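Local structure of pyocin-S2 immunity protein (Pseudomonas aeruginosa, 4QKO) at residues Q36-L39 against E40-L44; H47-G50 against S51-Y55; L14-V17 against K18-T22. The protein binds the HNH nuclease domain of the bacteriocin pyocin S2 and so probably neutralises that toxin as its cognate immunity protein. One frame throughout, in Å; residues are numbered along the deposited sequence. Where two conformers were deposited one is given.

Contact 1 (Q36-L39 against E40-L44); sequences QAVL and EFKKL
The edge of the Phe41 ring, near its plane, is approached by the carbonyl oxygen of Val38, and Phe41 CB lies 3.3 Å from Val38 O. With CG anti to the backbone N (chi1 172°), the ring leads away from residues 36-39, and its further contacts are with Val17 and Ile20 of helix 10-21 and Leu53 and Leu54 of helix 52-55. The second flat group, the carboxylate of Glu40, sits at the end of a chain extended beyond CG, and on the way Glu40 CG lies 3.3 Å from Gln36 O. Carboxylate and Gln36 amide share a water rather than touching: it donates to Gln36 OE1 at 2.6 Å and to Glu40 OE2 at 2.8 Å, bridging residues one helical turn apart. All of this belongs to helix 31-45 of the four-helix fold of the colicin immunity proteins, and residues 36-44 run nearly to the helix's C-terminal end. Its i to i+4 bonds are regular, from Glu40 N to Gln36 O at 2.8 Å through to Lys43 N to Leu39 O at 3.1 Å. On the toxin-facing side, Leu39 and Lys42 run side by side in the same direction, Leu39 CD2 meeting Lys42 CE at 4.0 Å. The lysine chain first skirts Val38 O, then bends at chi3 (48°) and chi4 (80°), and its ammonium forms a salt bridge with Glu88 of the Pyocin-S2 chain. Val38 and Leu39 pack on Tyr85 and Ile96 of that same chain.

Contact 2 (H47-G50 against S51-Y55); sequences HPSG and SDLLY
Gly50 and Ser51 form the central pair of a type II' turn from Ser49 to Asp52, closed by Asp52 N to Ser49 O at 2.9 Å, with the positive phi of that turn at Gly50. It overlaps a type I turn from His47 to Gly50, closed by Gly50 N to His47 O at 3.0 Å, and the two interlocked turns lead into the short helix 52-55 of the immunity-protein fold. The Gly50 carbonyl accepts Leu53 N at 3.2 Å, the donor standing well above the carbonyl plane, while Ser51 O takes both Leu54 N and Tyr55 N. The stretch is part of the toxin interface: Ser51 N bonds to Glu88 and Ser51 OG to Gln91 of the Pyocin-S2 chain, and Asp52 OD1 receives Glu88 N of that chain.

Among the side chains, His47 and Leu53 make the main contact. His47 carries CG anti to its own backbone N (chi1 -169°), which sets the imidazole against the leucine. Leu53 CD2 lies over one face of the ring in a CH-pi contact, 4.1 Å from the centroid and 19° off the ring normal. Pro48 CD covers the opposite face toward the rim. Leu53 CD2 also touches Ser49 CB at 3.9 Å, so the methyl rests against serine and histidine together. The rotation of the imidazole is fixed at its edge, where Ser49 N donates in the ring plane to His47 ND1 at 2.9 Å, with an N-H...N angle of 168°.

Contact 3 (L14-V17 against K18-T22); sequences LEFV and KDIYT
The aromatic contact is between Phe16 and Ile20, where the isoleucine methyl CD1 sits over one face of the ring, offset toward the rim. Ile20 CD1 is 3.9 Å from the ring centroid and 3.7 Å from Phe16 CZ, a CH-pi contact one turn along the helix. Ile20 reaches it with CG1 anti to the carbonyl carbon (chi1 -65°) and an extended CD1. Polar side chains lie elsewhere on the helix. Glu15 and Lys18 run side by side, though Glu15 has two conformers and any pairing of their charges is doubtful. Lys18 CE meets Leu14 CG at 4.1 Å. Asp19 turns to Lys27 in a salt bridge and to Asn24 in a hydrogen bond. Residues 14-21 make up the last two thirds of helix 10-21, the first helix of the immunity-protein fold, and Thr22 follows; the buried Val17 and Ile20 rest on helix 31-45. Main-chain bonds hold the turns, from Lys18 N to Leu14 O at 2.8 Å to Tyr21 N to Val17 O at 2.8 Å, though Asp19 N is tilted 31° from the plane of the Glu15 carbonyl. Near the end of the helix, Lys18 O accepts twice from Thr22, N at 2.9 Å and OG1 at 2.6 Å, from opposite faces of its carbonyl plane.

From the N terminus, contact 3 comes first on helix 10-21, contact 1 follows on helix 31-45, and contact 2 carries the chain through turns into helix 52-55. Each contact spans contiguous residues and closes no long loop; they lie in series, none nested or crossed, and only contact 2 rounds a bend. Contacts 3 and 1 join where Ile20 CD1 packs on Ala37 O and Val17 CG2 on the Phe41 ring. Contact 2 folds back on contact 1 through Gly50 O and Leu53 against the same ring, and meets contact 3 where Leu54 and Tyr55 touch Ile20. Three helices thus share one core, while contacts 1 and 2 also face the Pyocin-S2 chain.

Contact 1 (Q36-L39 against E40-L44)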
ATOM      1  N   GLN A  36      -5.898   8.805   5.050  1.00 26.13           N
ATOM      2  CA  GLN A  36      -5.898  10.206   5.460  1.00 30.38           C
ATOM      3  C   GLN A  36      -4.735  10.597   6.317  1.00 26.82           C
ATOM      4  O   GLN A  36      -4.136  11.655   6.115  1.00 29.24           O
ATOM      5  CB  GLN A  36      -7.208  10.562   6.180  1.00 35.25           C
ATOM      6  CG  GLN A  36      -8.296  10.751   5.163  1.00 40.90           C
ATOM      7  CD  GLN A  36      -7.879  11.802   4.127  1.00 48.51           C
ATOM      8  OE1 GLN A  36      -7.510  12.942   4.501  1.00 51.33           O
ATOM      9  NE2 GLN A  36      -7.888  11.412   2.812  1.00 47.03           N
ATOM     10  N   ALA A  37      -4.365   9.729   7.237  1.00 22.51           N
ATOM     11  CA  ALA A  37      -3.212  10.001   8.090  1.00 21.68           C
ATOM     12  C   ALA A  37      -1.892  10.004   7.271  1.00 21.46           C
ATOM     13  O   ALA A  37      -1.044  10.835   7.489  1.00 21.50           O
ATOM     14  CB  ALA A  37      -3.145   8.955   9.142  1.00 22.31           C
ATOM     15  N   VAL A  38      -1.726   9.075   6.331  1.00 21.43           N
ATOM     16  CA  VAL A  38      -0.589   9.094   5.422  1.00 22.46           C
ATOM     17  C   VAL A  38      -0.528  10.433   4.627  1.00 23.71           C
ATOM     18  O   VAL A  38       0.532  11.041   4.544  1.00 21.89           O
ATOM     19  CB  VAL A  38      -0.574   7.910   4.503  1.00 22.08           C
ATOM     20  CG1 VAL A  38       0.533   8.064   3.445  1.00 21.81           C
ATOM     21  CG2 VAL A  38      -0.269   6.660   5.294  1.00 21.59           C
ATOM     22  N   LEU A  39      -1.655  10.889   4.106  1.00 25.52           N
ATOM     23  CA  LEU A  39      -1.739  12.197   3.374  1.00 28.51           C
ATOM     24  C   LEU A  39      -1.443  13.324   4.295  1.00 27.45           C
ATOM     25  O   LEU A  39      -0.663  14.206   3.946  1.00 29.33           O
ATOM     26  CB  LEU A  39      -3.097  12.357   2.705  1.00 30.55           C
ATOM     27  CG  LEU A  39      -3.369  11.380   1.522  1.00 31.98           C
ATOM     28  CD1 LEU A  39      -4.822  11.452   1.036  1.00 34.45           C
ATOM     29  CD2 LEU A  39      -2.434  11.596   0.319  1.00 33.25           C
ATOM     30  N   GLU A  40      -1.932  13.257   5.530  1.00 28.09           N
ATOM     31  CA  GLU A  40      -1.556  14.229   6.557  1.00 28.87           C
ATOM     32  C   GLU A  40      -0.029  14.236   6.865  1.00 26.88           C
ATOM     33  O   GLU A  40       0.548  15.311   6.987  1.00 25.62           O
ATOM     34  CB  GLU A  40      -2.355  14.039   7.851  1.00 34.30           C
ATOM     35  CG  GLU A  40      -3.777  14.548   7.733  1.00 42.67           C
ATOM     36  CD  GLU A  40      -4.708  14.332   8.962  1.00 50.75           C
ATOM     37  OE1 GLU A  40      -4.311  14.669  10.112  1.00 62.20           O
ATOM     38  OE2 GLU A  40      -5.889  13.924   8.753  1.00 44.89           O
ATOM     39  N   PHE A  41       0.581  13.049   7.011  1.00 23.98           N
ATOM     40  CA  PHE A  41       2.018  12.915   7.196  1.00 22.64           C
ATOM     41  C   PHE A  41       2.767  13.625   6.081  1.00 21.01           C
ATOM     42  O   PHE A  41       3.708  14.377   6.361  1.00 20.99           O
ATOM     43  CB  PHE A  41       2.390  11.430   7.264  1.00 21.60           C
ATOM     44  CG  PHE A  41       3.834  11.130   7.257  1.00 20.17           C
ATOM     45  CD1 PHE A  41       4.584  11.152   8.433  1.00 20.57           C
ATOM     46  CD2 PHE A  41       4.479  10.786   6.082  1.00 19.86           C
ATOM     47  CE1 PHE A  41       5.944  10.836   8.420  1.00 21.68           C
ATOM     48  CE2 PHE A  41       5.849  10.468   6.075  1.00 21.19           C
ATOM     49  CZ  PHE A  41       6.592  10.499   7.229  1.00 19.60           C
ATOM     50  N   LYS A  42       2.418  13.334   4.866  1.00 21.36           N
ATOM     51  CA  LYS A  42       3.149  13.921   3.686  1.00 24.43           C
ATOM     52  C   LYS A  42       3.089  15.431   3.745  1.00 26.47           C
ATOM     53  O   LYS A  42       4.109  16.149   3.582  1.00 23.19           O
ATOM     54  CB  LYS A  42       2.475  13.474   2.400  1.00 25.19           C
ATOM     55  CG  LYS A  42       2.785  12.061   2.031  1.00 28.44           C
ATOM     56  CD  LYS A  42       1.817  11.449   1.032  1.00 31.54           C
ATOM     57  CE  LYS A  42       1.517  12.298  -0.172  1.00 35.30           C
ATOM     58  NZ  LYS A  42       2.630  12.157  -1.157  1.00 37.35           N
ATOM     59  N   LYS A  43       1.892  15.942   4.050  1.00 28.57           N
ATOM     60  CA  LYS A  43       1.697  17.396   4.257  1.00 33.22           C
ATOM     61  C   LYS A  43       2.501  17.986   5.404  1.00 31.03           C
ATOM     62  O   LYS A  43       3.126  19.049   5.282  1.00 27.97           O
ATOM     63  CB  LYS A  43       0.214  17.740   4.533  1.00 39.90           C
ATOM     64  CG  LYS A  43      -0.644  18.005   3.314  1.00 46.30           C
ATOM     65  CD  LYS A  43      -1.521  19.270   3.460  1.00 52.89           C
ATOM     66  CE  LYS A  43      -2.266  19.455   4.802  1.00 58.08           C
ATOM     67  NZ  LYS A  43      -3.447  18.547   5.008  1.00 58.64           N
ATOM     68  N   LEU A  44       2.466  17.337   6.547  1.00 26.69           N
ATOM     69  CA  LEU A  44       3.166  17.866   7.696  1.00 26.44           C
ATOM     70  C   LEU A  44       4.689  17.948   7.492  1.00 24.11           C
ATOM     71  O   LEU A  44       5.310  18.922   7.913  1.00 25.32           O
ATOM     72  CB  LEU A  44       2.950  16.997   8.926  1.00 27.38           C
ATOM     73  CG  LEU A  44       1.993  17.269  10.065  1.00 35.51           C
ATOM     74  CD1 LEU A  44       1.514  18.704  10.134  1.00 37.23           C
ATOM     75  CD2 LEU A  44       0.844  16.286  10.081  1.00 34.21           C
TER
HETATM   76  O   HOH W   1      -7.209  14.761   6.404  1.00 41.32           O

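Contact 2 (H47-G50 against S51-Y55)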
ATOM      1  N   HIS A  47       8.440  16.743   3.236  1.00 20.91           N
ATOM      2  CA  HIS A  47       9.628  16.095   2.769  1.00 21.93           C
ATOM      3  C   HIS A  47       9.389  15.569   1.353  1.00 22.14           C
ATOM      4  O   HIS A  47       8.338  14.963   1.045  1.00 22.30           O
ATOM      5  CB  HIS A  47       9.997  14.998   3.706  1.00 19.98           C
ATOM      6  CG  HIS A  47      11.346  14.428   3.459  1.00 20.52           C
ATOM      7  ND1 HIS A  47      11.590  13.592   2.406  1.00 20.25           N
ATOM      8  CD2 HIS A  47      12.488  14.495   4.155  1.00 19.37           C
ATOM      9  CE1 HIS A  47      12.846  13.222   2.421  1.00 19.93           C
ATOM     10  NE2 HIS A  47      13.408  13.726   3.495  1.00 21.15           N
ATOM     11  N   PRO A  48      10.384  15.707   0.495  1.00 22.62           N
ATOM     12  CA  PRO A  48      10.151  15.277  -0.872  1.00 23.50           C
ATOM     13  C   PRO A  48      10.029  13.758  -1.127  1.00 22.49           C
ATOM     14  O   PRO A  48       9.562  13.373  -2.154  1.00 23.54           O
ATOM     15  CB  PRO A  48      11.378  15.866  -1.611  1.00 24.00           C
ATOM     16  CG  PRO A  48      12.372  16.019  -0.605  1.00 23.62           C
ATOM     17  CD  PRO A  48      11.668  16.434   0.627  1.00 23.44           C
ATOM     18  N   SER A  49      10.402  12.901  -0.191  1.00 19.67           N
ATOM     19  CA  SER A  49      10.151  11.456  -0.334  1.00 19.38           C
ATOM     20  C   SER A  49       8.712  11.071   0.074  1.00 18.01           C
ATOM     21  O   SER A  49       8.343   9.945  -0.173  1.00 16.38           O
ATOM     22  CB  SER A  49      11.142  10.641   0.516  1.00 19.49           C
ATOM     23  OG  SER A  49      12.517  10.954   0.189  1.00 18.97           O
ATOM     24  N   GLY A  50       7.925  11.980   0.683  1.00 17.30           N
ATOM     25  CA  GLY A  50       6.532  11.700   1.060  1.00 18.98           C
ATOM     26  C   GLY A  50       6.376  10.366   1.777  1.00 17.20           C
ATOM     27  O   GLY A  50       7.115  10.049   2.694  1.00 17.63           O
ATOM     28  N   SER A  51       5.436   9.542   1.302  1.00 16.94           N
ATOM     29  CA  SER A  51       5.130   8.244   1.966  1.00 16.52           C
ATOM     30  C   SER A  51       6.283   7.235   1.807  1.00 16.67           C
ATOM     31  O   SER A  51       6.307   6.209   2.489  1.00 16.41           O
ATOM     32  CB  SER A  51       3.821   7.653   1.468  1.00 17.52           C
ATOM     33  OG  SER A  51       3.741   7.473   0.084  1.00 17.73           O
ATOM     34  N   ASP A  52       7.260   7.493   0.908  1.00 15.74           N
ATOM     35  CA  ASP A  52       8.327   6.538   0.740  1.00 16.21           C
ATOM     36  C   ASP A  52       9.145   6.484   2.017  1.00 15.16           C
ATOM     37  O   ASP A  52       9.763   5.495   2.236  1.00 15.99           O
ATOM     38  CB  ASP A  52       9.304   6.797  -0.401  1.00 17.18           C
ATOM     39  CG  ASP A  52       8.684   6.675  -1.775  1.00 19.54           C
ATOM     40  OD1 ASP A  52       7.529   6.250  -1.901  1.00 18.30           O
ATOM     41  OD2 ASP A  52       9.409   7.016  -2.800  1.00 18.38           O
ATOM     42  N   LEU A  53       9.115   7.529   2.866  1.00 14.30           N
ATOM     43  CA  LEU A  53       9.799   7.529   4.174  1.00 14.78           C
ATOM     44  C   LEU A  53       9.292   6.359   5.002  1.00 15.29           C
ATOM     45  O   LEU A  53      10.057   5.769   5.704  1.00 15.47           O
ATOM     46  CB  LEU A  53       9.509   8.813   4.924  1.00 15.10           C
ATOM     47  CG  LEU A  53      10.119  10.086   4.352  1.00 15.54           C
ATOM     48  CD1 LEU A  53       9.770  11.252   5.227  1.00 16.73           C
ATOM     49  CD2 LEU A  53      11.632   9.985   4.299  1.00 17.85           C
ATOM     50  N   LEU A  54       7.985   6.087   4.875  1.00 14.02           N
ATOM     51  CA  LEU A  54       7.409   5.007   5.629  1.00 14.13           C
ATOM     52  C   LEU A  54       7.578   3.647   5.007  1.00 15.07           C
ATOM     53  O   LEU A  54       7.827   2.679   5.698  1.00 16.45           O
ATOM     54  CB  LEU A  54       5.901   5.267   5.744  1.00 16.48           C
ATOM     55  CG  LEU A  54       5.402   6.558   6.404  1.00 16.45           C
ATOM     56  CD1 LEU A  54       3.956   6.718   6.137  1.00 18.25           C
ATOM     57  CD2 LEU A  54       5.607   6.490   7.893  1.00 19.35           C
ATOM     58  N   TYR A  55       7.369   3.541   3.698  1.00 15.01           N
ATOM     59  CA  TYR A  55       7.265   2.265   2.996  1.00 14.18           C
ATOM     60  C   TYR A  55       8.408   1.836   2.106  1.00 15.03           C
ATOM     61  O   TYR A  55       8.562   0.652   1.825  1.00 15.03           O
ATOM     62  CB  TYR A  55       5.955   2.188   2.239  1.00 14.45           C
ATOM     63  CG  TYR A  55       4.785   2.425   3.186  1.00 14.73           C
ATOM     64  CD1 TYR A  55       4.542   1.570   4.241  1.00 15.37           C
ATOM     65  CD2 TYR A  55       4.035   3.553   3.110  1.00 14.81           C
ATOM     66  CE1 TYR A  55       3.498   1.814   5.149  1.00 15.83           C
ATOM     67  CE2 TYR A  55       2.958   3.783   3.971  1.00 16.25           C
ATOM     68  CZ  TYR A  55       2.718   2.928   5.002  1.00 16.42           C
ATOM     69  OH  TYR A  55       1.744   3.208   5.934  1.00 18.98           O
TER

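Contact 3 (L14-V17 against K18-T22)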
ATOM      1  N   LEU A  14       6.582  11.374  16.848  1.00 21.90           N
ATOM      2  CA  LEU A  14       6.998   9.978  16.844  1.00 22.76           C
ATOM      3  C   LEU A  14       5.790   9.093  17.107  1.00 24.52           C
ATOM      4  O   LEU A  14       5.605   8.084  16.407  1.00 21.77           O
ATOM      5  CB  LEU A  14       8.166   9.714  17.825  1.00 23.54           C
ATOM      6  CG  LEU A  14       8.532   8.268  18.044  1.00 26.81           C
ATOM      7  CD1 LEU A  14       9.144   7.641  16.817  1.00 26.69           C
ATOM      8  CD2 LEU A  14       9.469   8.142  19.229  1.00 31.35           C
ATOM      9  N   GLU A  15       4.962   9.461  18.074  0.50 24.63           N
ATOM     10  CA  GLU A  15       3.795   8.629  18.369  0.50 26.68           C
ATOM     11  C   GLU A  15       2.761   8.594  17.196  0.50 24.47           C
ATOM     12  O   GLU A  15       2.199   7.540  16.894  0.50 26.31           O
ATOM     13  CB  GLU A  15       3.173   9.075  19.680  0.50 28.93           C
ATOM     14  CG  GLU A  15       4.181   9.305  20.823  0.50 31.72           C
ATOM     15  CD  GLU A  15       5.424   8.393  20.823  0.50 32.97           C
ATOM     16  OE1 GLU A  15       5.350   7.234  20.322  0.50 37.26           O
ATOM     17  OE2 GLU A  15       6.471   8.820  21.366  0.50 29.92           O
ATOM     18  N   PHE A  16       2.547   9.710  16.502  1.00 22.61           N
ATOM     19  CA  PHE A  16       1.751   9.723  15.266  1.00 21.61           C
ATOM     20  C   PHE A  16       2.391   8.815  14.184  1.00 20.26           C
ATOM     21  O   PHE A  16       1.707   7.947  13.597  1.00 20.61           O
ATOM     22  CB  PHE A  16       1.703  11.110  14.750  1.00 22.39           C
ATOM     23  CG  PHE A  16       0.976  11.320  13.446  1.00 23.18           C
ATOM     24  CD1 PHE A  16      -0.348  10.945  13.275  1.00 25.68           C
ATOM     25  CD2 PHE A  16       1.614  12.010  12.397  1.00 25.75           C
ATOM     26  CE1 PHE A  16      -1.035  11.228  12.066  1.00 26.67           C
ATOM     27  CE2 PHE A  16       0.924  12.333  11.201  1.00 24.33           C
ATOM     28  CZ  PHE A  16      -0.399  11.947  11.036  1.00 25.87           C
ATOM     29  N   VAL A  17       3.713   8.946  13.961  1.00 18.93           N
ATOM     30  CA  VAL A  17       4.350   8.098  12.936  1.00 18.39           C
ATOM     31  C   VAL A  17       4.298   6.592  13.318  1.00 19.42           C
ATOM     32  O   VAL A  17       4.035   5.733  12.480  1.00 18.89           O
ATOM     33  CB  VAL A  17       5.807   8.570  12.728  1.00 18.60           C
ATOM     34  CG1 VAL A  17       6.476   7.605  11.818  1.00 19.18           C
ATOM     35  CG2 VAL A  17       5.860   9.991  12.150  1.00 17.84           C
ATOM     36  N   LYS A  18       4.501   6.273  14.595  1.00 20.53           N
ATOM     37  CA  LYS A  18       4.424   4.885  15.053  1.00 25.16           C
ATOM     38  C   LYS A  18       3.024   4.372  14.816  1.00 22.88           C
ATOM     39  O   LYS A  18       2.872   3.219  14.386  1.00 23.58           O
ATOM     40  CB  LYS A  18       4.646   4.688  16.551  1.00 31.21           C
ATOM     41  CG  LYS A  18       6.030   4.588  17.161  1.00 41.11           C
ATOM     42  CD  LYS A  18       5.856   4.195  18.641  1.00 50.05           C
ATOM     43  CE  LYS A  18       6.844   4.882  19.598  1.00 57.39           C
ATOM     44  NZ  LYS A  18       8.137   4.152  19.679  1.00 60.22           N
ATOM     45  N   ASP A  19       2.005   5.198  15.079  1.00 22.54           N
ATOM     46  CA  ASP A  19       0.615   4.802  14.796  1.00 23.86           C
ATOM     47  C   ASP A  19       0.343   4.487  13.349  1.00 24.18           C
ATOM     48  O   ASP A  19      -0.324   3.484  13.034  1.00 21.17           O
ATOM     49  CB  ASP A  19      -0.403   5.828  15.291  1.00 26.34           C
ATOM     50  CG  ASP A  19      -0.481   5.882  16.856  1.00 28.04           C
ATOM     51  OD1 ASP A  19      -0.163   4.863  17.515  1.00 29.23           O
ATOM     52  OD2 ASP A  19      -0.845   6.956  17.425  1.00 31.77           O
ATOM     53  N   ILE A  20       0.831   5.347  12.465  1.00 21.66           N
ATOM     54  CA  ILE A  20       0.693   5.063  11.024  1.00 20.75           C
ATOM     55  C   ILE A  20       1.455   3.790  10.642  1.00 19.53           C
ATOM     56  O   ILE A  20       0.895   2.896   9.989  1.00 18.83           O
ATOM     57  CB  ILE A  20       1.238   6.228  10.156  1.00 19.15           C
ATOM     58  CG1 ILE A  20       0.385   7.449  10.388  1.00 19.96           C
ATOM     59  CG2 ILE A  20       1.256   5.804   8.704  1.00 20.20           C
ATOM     60  CD1 ILE A  20       0.816   8.723   9.669  1.00 20.04           C
ATOM     61  N   TYR A  21       2.722   3.702  11.058  1.00 19.31           N
ATOM     62  CA  TYR A  21       3.627   2.635  10.685  1.00 20.19           C
ATOM     63  C   TYR A  21       3.190   1.255  11.150  1.00 21.97           C
ATOM     64  O   TYR A  21       3.308   0.286  10.384  1.00 20.99           O
ATOM     65  CB  TYR A  21       5.017   2.907  11.233  1.00 20.70           C
ATOM     66  CG  TYR A  21       6.117   2.078  10.679  1.00 20.36           C
ATOM     67  CD1 TYR A  21       6.755   2.424   9.490  1.00 18.42           C
ATOM     68  CD2 TYR A  21       6.526   0.926  11.341  1.00 20.44           C
ATOM     69  CE1 TYR A  21       7.758   1.628   8.986  1.00 19.06           C
ATOM     70  CE2 TYR A  21       7.542   0.126  10.861  1.00 20.40           C
ATOM     71  CZ  TYR A  21       8.172   0.465   9.695  1.00 20.96           C
ATOM     72  OH  TYR A  21       9.243  -0.360   9.328  1.00 21.85           O
ATOM     73  N   THR A  22       2.687   1.167  12.378  1.00 20.77           N
ATOM     74  CA  THR A  22       2.205  -0.094  12.937  1.00 22.17           C
ATOM     75  C   THR A  22       0.761  -0.373  12.590  1.00 24.73           C
ATOM     76  O   THR A  22       0.228  -1.432  12.982  1.00 26.72           O
ATOM     77  CB  THR A  22       2.331  -0.109  14.500  1.00 23.71           C
ATOM     78  OG1 THR A  22       1.665   1.043  15.034  1.00 23.05           O
ATOM     79  CG2 THR A  22       3.804  -0.070  14.874  1.00 25.11           C
TER